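Local coordinates for sulfate transporter sulfate transporter family protein (PDB 4DGF), which probably moves sulfate or related anions across the membrane as a SulP-family transporter, of which this chain is the cytoplasmic STAS domain, at residues Thr85-Tyr97 with Leu109-Ala121. Sequence-based numbering, arbitrary orientation.
Sequences TILLLSGVSDRLY and LGEERVFDHIDKA
Leu89 pairs with Val114 in a single parallel bridge: Leu89 N donates to Arg113 O (2.9 Å), and Phe115 N returns a bond to Leu89 O (2.8 Å). Past the strand end, Val92 N reaches a lone pair of Phe115 O almost straight (3.0 Å, 172° at the hydrogen). Bent at chi2 (-89°), the Arg113 chain runs back along strand 86-90; NH1 bonds to a lone pair of Leu87 O, in its carbonyl plane (3.2 Å), and separately to a water that also bonds Thr85 O and Leu87 N. Ile86 CG2 lies over one guanidinium face, offset toward its rim. Replacing Arg113 by an alanine would probably leave Leu87 O without this donor and the Ile86 methyl without its guanidinium partner. The apolar contacts divide between two sides of the strand. Leu89 CG meets Leu109 CD2 (3.9 Å), while Val114 CG1 lies against Val92 CG2 and at the edge of the Tyr97 ring; on the other side, Ser90 CB touches Ala121 CB (3.7 Å). Strand 86-90 bonds to strand 54-58 along its other edge. Backbone bonds and Arg113 thus fasten residues 113-115 to an outer edge of the parallel STAS sheet, while the start of helix 118-130 packs by van der Waals contact.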
loop_
_atom_site.group_PDB
_atom_site.type_symbol
_atom_site.label_atom_id
_atom_site.label_comp_id
_atom_site.label_asym_id
_atom_site.label_seq_id
_atom_site.Cartn_x
_atom_site.Cartn_y
_atom_site.Cartn_z
ATOM N N THR A 85 10.960 2.552 -5.760
ATOM C CA THR A 85 10.198 1.548 -5.017
ATOM C C THR A 85 8.873 1.294 -5.704
ATOM O O THR A 85 8.207 2.256 -6.052
ATOM C CB THR A 85 9.880 2.078 -3.580
ATOM O OG1 THR A 85 11.150 2.258 -2.891
ATOM C CG2 THR A 85 9.004 1.048 -2.797
ATOM N N ILE A 86 8.470 0.029 -5.823
ATOM C CA ILE A 86 7.163 -0.263 -6.407
ATOM C C ILE A 86 6.109 -0.328 -5.254
ATOM O O ILE A 86 6.195 -1.188 -4.400
ATOM C CB ILE A 86 7.216 -1.603 -7.174
ATOM C CG1 ILE A 86 8.155 -1.442 -8.390
ATOM C CG2 ILE A 86 5.793 -1.956 -7.622
ATOM C CD1 ILE A 86 8.563 -2.742 -9.106
ATOM N N LEU A 87 5.095 0.518 -5.328
ATOM C CA LEU A 87 3.966 0.491 -4.390
ATOM C C LEU A 87 2.884 -0.500 -4.875
ATOM O O LEU A 87 2.500 -0.457 -6.027
ATOM C CB LEU A 87 3.370 1.909 -4.298
ATOM C CG LEU A 87 2.284 2.114 -3.238
ATOM C CD1 LEU A 87 2.779 1.699 -1.851
ATOM C CD2 LEU A 87 1.767 3.582 -3.220
ATOM N N LEU A 88 2.450 -1.392 -3.974
ATOM C CA LEU A 88 1.287 -2.284 -4.168
ATOM C C LEU A 88 0.245 -1.927 -3.031
ATOM O O LEU A 88 0.599 -1.571 -1.923
ATOM C CB LEU A 88 1.635 -3.758 -4.040
ATOM C CG LEU A 88 2.836 -4.211 -4.936
ATOM C CD1 LEU A 88 3.123 -5.697 -4.714
ATOM C CD2 LEU A 88 2.582 -3.928 -6.442
ATOM N N LEU A 89 -1.008 -2.003 -3.391
ATOM C CA LEU A 89 -2.065 -1.975 -2.333
ATOM C C LEU A 89 -2.658 -3.337 -2.191
ATOM O O LEU A 89 -2.914 -3.989 -3.208
ATOM C CB LEU A 89 -3.218 -1.023 -2.717
ATOM C CG LEU A 89 -2.765 0.238 -3.372
ATOM C CD1 LEU A 89 -4.082 0.971 -3.697
ATOM C CD2 LEU A 89 -1.919 1.077 -2.384
ATOM N N SER A 90 -2.878 -3.820 -0.964
ATOM C CA SER A 90 -3.554 -5.099 -0.806
ATOM C C SER A 90 -4.782 -4.840 0.052
ATOM O O SER A 90 -4.874 -3.786 0.744
ATOM C CB SER A 90 -2.681 -6.155 -0.121
ATOM O OG SER A 90 -2.335 -5.801 1.199
ATOM N N GLY A 91 -5.666 -5.830 0.043
ATOM C CA GLY A 91 -6.875 -5.839 0.885
ATOM C C GLY A 91 -7.841 -4.701 0.502
ATOM O O GLY A 91 -8.595 -4.219 1.345
ATOM N N VAL A 92 -7.793 -4.340 -0.759
ATOM C CA VAL A 92 -8.657 -3.191 -1.200
ATOM C C VAL A 92 -10.092 -3.715 -1.461
ATOM O O VAL A 92 -10.331 -4.552 -2.366
ATOM C CB VAL A 92 -8.109 -2.516 -2.455
ATOM C CG1 VAL A 92 -9.072 -1.457 -2.973
ATOM C CG2 VAL A 92 -6.744 -1.891 -2.209
ATOM N N SER A 93 -11.039 -3.241 -0.652
ATOM C CA SER A 93 -12.444 -3.703 -0.785
ATOM C C SER A 93 -13.046 -3.010 -2.055
ATOM O O SER A 93 -12.525 -2.075 -2.578
ATOM C CB SER A 93 -13.274 -3.240 0.407
ATOM O OG SER A 93 -13.291 -1.806 0.438
ATOM N N ASP A 94 -14.180 -3.512 -2.506
ATOM C CA ASP A 94 -14.868 -2.844 -3.616
ATOM C C ASP A 94 -15.272 -1.395 -3.330
ATOM O O ASP A 94 -15.104 -0.549 -4.189
ATOM C CB ASP A 94 -16.114 -3.681 -3.951
ATOM C CG ASP A 94 -15.786 -4.933 -4.728
ATOM O OD1 ASP A 94 -14.614 -5.148 -5.130
ATOM O OD2 ASP A 94 -16.744 -5.743 -4.941
ATOM N N ARG A 95 -15.605 -1.060 -2.075
ATOM C CA ARG A 95 -15.946 0.319 -1.778
ATOM C C ARG A 95 -14.695 1.194 -1.795
ATOM O O ARG A 95 -14.661 2.259 -2.436
ATOM C CB ARG A 95 -16.645 0.387 -0.447
ATOM C CG ARG A 95 -16.803 1.850 -0.105
ATOM C CD ARG A 95 -17.389 1.942 1.260
ATOM N NE ARG A 95 -17.588 3.385 1.399
ATOM C CZ ARG A 95 -18.341 3.958 2.317
ATOM N NH1 ARG A 95 -18.942 3.204 3.235
ATOM N NH2 ARG A 95 -18.391 5.289 2.351
ATOM N N LEU A 96 -13.607 0.698 -1.192
ATOM C CA LEU A 96 -12.371 1.523 -1.313
ATOM C C LEU A 96 -11.897 1.745 -2.748
ATOM O O LEU A 96 -11.427 2.861 -3.127
ATOM C CB LEU A 96 -11.268 0.909 -0.432
ATOM C CG LEU A 96 -9.969 1.714 -0.490
ATOM C CD1 LEU A 96 -10.181 3.096 0.116
ATOM C CD2 LEU A 96 -8.997 1.001 0.463
ATOM N N TYR A 97 -11.956 0.705 -3.554
ATOM C CA TYR A 97 -11.500 0.773 -4.926
ATOM C C TYR A 97 -12.323 1.886 -5.642
ATOM O O TYR A 97 -11.752 2.684 -6.376
ATOM C CB TYR A 97 -11.756 -0.598 -5.617
ATOM C CG TYR A 97 -11.321 -0.619 -7.063
ATOM C CD1 TYR A 97 -10.053 -1.020 -7.423
ATOM C CD2 TYR A 97 -12.209 -0.218 -8.038
ATOM C CE1 TYR A 97 -9.690 -1.072 -8.769
ATOM C CE2 TYR A 97 -11.843 -0.259 -9.357
ATOM C CZ TYR A 97 -10.564 -0.679 -9.703
ATOM O OH TYR A 97 -10.173 -0.722 -11.044
ATOM N N LEU A 109 -1.769 4.675 -10.504
ATOM C CA LEU A 109 -0.878 3.658 -9.936
ATOM C C LEU A 109 -0.751 2.495 -10.883
ATOM O O LEU A 109 0.329 1.881 -11.055
ATOM C CB LEU A 109 -1.521 3.132 -8.623
ATOM C CG LEU A 109 -0.625 2.129 -7.879
ATOM C CD1 LEU A 109 0.716 2.782 -7.475
ATOM C CD2 LEU A 109 -1.390 1.618 -6.696
ATOM N N GLY A 110 -1.873 2.183 -11.526
ATOM C CA GLY A 110 -2.012 1.011 -12.390
ATOM C C GLY A 110 -2.822 -0.091 -11.705
ATOM O O GLY A 110 -2.523 -0.505 -10.543
ATOM N N GLU A 111 -3.866 -0.588 -12.370
ATOM C CA GLU A 111 -4.723 -1.617 -11.757
ATOM C C GLU A 111 -3.972 -2.849 -11.331
ATOM O O GLU A 111 -4.420 -3.563 -10.429
ATOM C CB GLU A 111 -5.749 -2.118 -12.808
ATOM C CG GLU A 111 -6.886 -1.204 -13.059
ATOM C CD GLU A 111 -7.738 -1.681 -14.232
ATOM O OE1 GLU A 111 -8.189 -0.818 -15.036
ATOM O OE2 GLU A 111 -7.941 -2.914 -14.364
ATOM N N GLU A 112 -2.906 -3.190 -12.070
ATOM C CA GLU A 112 -2.204 -4.423 -11.773
ATOM C C GLU A 112 -1.436 -4.375 -10.428
ATOM O O GLU A 112 -0.945 -5.407 -9.923
ATOM C CB GLU A 112 -1.255 -4.760 -12.949
ATOM C CG GLU A 112 0.053 -3.998 -12.914
ATOM C CD GLU A 112 -0.056 -2.560 -13.417
ATOM O OE1 GLU A 112 -1.177 -2.069 -13.887
ATOM O OE2 GLU A 112 1.037 -1.923 -13.357
ATOM N N ARG A 113 -1.364 -3.184 -9.851
ATOM C CA ARG A 113 -0.748 -2.971 -8.500
ATOM C C ARG A 113 -1.738 -3.026 -7.301
ATOM O O ARG A 113 -1.293 -2.810 -6.144
ATOM C CB ARG A 113 -0.083 -1.614 -8.446
ATOM C CG ARG A 113 0.868 -1.263 -9.620
ATOM C CD ARG A 113 2.250 -1.700 -9.373
ATOM N NE ARG A 113 3.214 -1.059 -10.274
ATOM C CZ ARG A 113 3.844 0.081 -9.985
ATOM N NH1 ARG A 113 3.649 0.699 -8.778
ATOM N NH2 ARG A 113 4.732 0.538 -10.836
ATOM N N VAL A 114 -3.045 -3.326 -7.573
ATOM C CA VAL A 114 -4.061 -3.188 -6.572
ATOM C C VAL A 114 -4.643 -4.603 -6.400
ATOM O O VAL A 114 -5.106 -5.230 -7.418
ATOM C CB VAL A 114 -5.160 -2.174 -7.045
ATOM C CG1 VAL A 114 -6.203 -2.028 -5.963
ATOM C CG2 VAL A 114 -4.455 -0.835 -7.316
ATOM N N PHE A 115 -4.667 -5.094 -5.157
ATOM C CA PHE A 115 -5.129 -6.427 -4.819
ATOM C C PHE A 115 -6.173 -6.487 -3.739
ATOM O O PHE A 115 -6.177 -5.622 -2.870
ATOM C CB PHE A 115 -3.958 -7.283 -4.324
ATOM C CG PHE A 115 -2.814 -7.349 -5.355
ATOM C CD1 PHE A 115 -2.768 -8.393 -6.295
ATOM C CD2 PHE A 115 -1.906 -6.317 -5.426
ATOM C CE1 PHE A 115 -1.754 -8.398 -7.277
ATOM C CE2 PHE A 115 -0.938 -6.332 -6.421
ATOM C CZ PHE A 115 -0.838 -7.377 -7.315
ATOM N N ASP A 116 -7.009 -7.564 -3.747
ATOM C CA ASP A 116 -7.986 -7.612 -2.741
ATOM C C ASP A 116 -7.548 -8.434 -1.545
ATOM O O ASP A 116 -8.367 -8.599 -0.596
ATOM C CB ASP A 116 -9.328 -8.126 -3.258
ATOM C CG ASP A 116 -9.236 -9.528 -3.824
ATOM O OD1 ASP A 116 -8.289 -10.254 -3.501
ATOM O OD2 ASP A 116 -10.150 -9.954 -4.598
ATOM N N HIS A 117 -6.316 -8.903 -1.595
ATOM C CA HIS A 117 -5.830 -9.843 -0.591
ATOM C C HIS A 117 -4.325 -9.799 -0.556
ATOM O O HIS A 117 -3.626 -9.799 -1.613
ATOM C CB HIS A 117 -6.263 -11.304 -0.876
ATOM C CG HIS A 117 -6.221 -12.196 0.390
ATOM N ND1 HIS A 117 -5.088 -12.823 0.865
ATOM C CD2 HIS A 117 -7.217 -12.491 1.322
ATOM C CE1 HIS A 117 -5.363 -13.457 2.019
ATOM N NE2 HIS A 117 -6.637 -13.258 2.312
ATOM N N ILE A 118 -3.805 -9.904 0.688
ATOM C CA ILE A 118 -2.375 -9.858 0.948
ATOM C C ILE A 118 -1.617 -11.012 0.246
ATOM O O ILE A 118 -0.492 -10.841 -0.303
ATOM C CB ILE A 118 -2.062 -9.836 2.476
ATOM C CG1 ILE A 118 -0.579 -9.603 2.762
ATOM C CG2 ILE A 118 -2.559 -11.119 3.214
ATOM C CD1 ILE A 118 0.032 -8.422 1.993
ATOM N N ASP A 119 -2.282 -12.186 0.167
ATOM C CA ASP A 119 -1.618 -13.291 -0.533
ATOM C C ASP A 119 -1.306 -12.996 -1.994
ATOM O O ASP A 119 -0.269 -13.391 -2.504
ATOM C CB ASP A 119 -2.455 -14.546 -0.464
ATOM C CG ASP A 119 -2.519 -15.162 0.924
ATOM O OD1 ASP A 119 -1.805 -14.782 1.896
ATOM O OD2 ASP A 119 -3.341 -16.099 1.072
ATOM N N LYS A 120 -2.211 -12.328 -2.678
ATOM C CA LYS A 120 -1.975 -11.980 -4.071
ATOM C C LYS A 120 -0.919 -10.906 -4.146
ATOM O O LYS A 120 -0.136 -10.937 -5.087
ATOM C CB LYS A 120 -3.270 -11.411 -4.704
ATOM C CG LYS A 120 -4.432 -12.364 -4.572
ATOM C CD LYS A 120 -5.723 -11.806 -5.188
ATOM C CE LYS A 120 -6.731 -12.969 -5.135
ATOM N NZ LYS A 120 -8.101 -12.436 -5.010
ATOM N N ALA A 121 -0.989 -9.873 -3.244
ATOM C CA ALA A 121 0.024 -8.845 -3.379
ATOM C C ALA A 121 1.441 -9.447 -3.158
ATOM O O ALA A 121 2.459 -9.009 -3.735
ATOM C CB ALA A 121 -0.259 -7.667 -2.421
HETATM O O HOH W 1 5.294 2.893 -7.290
#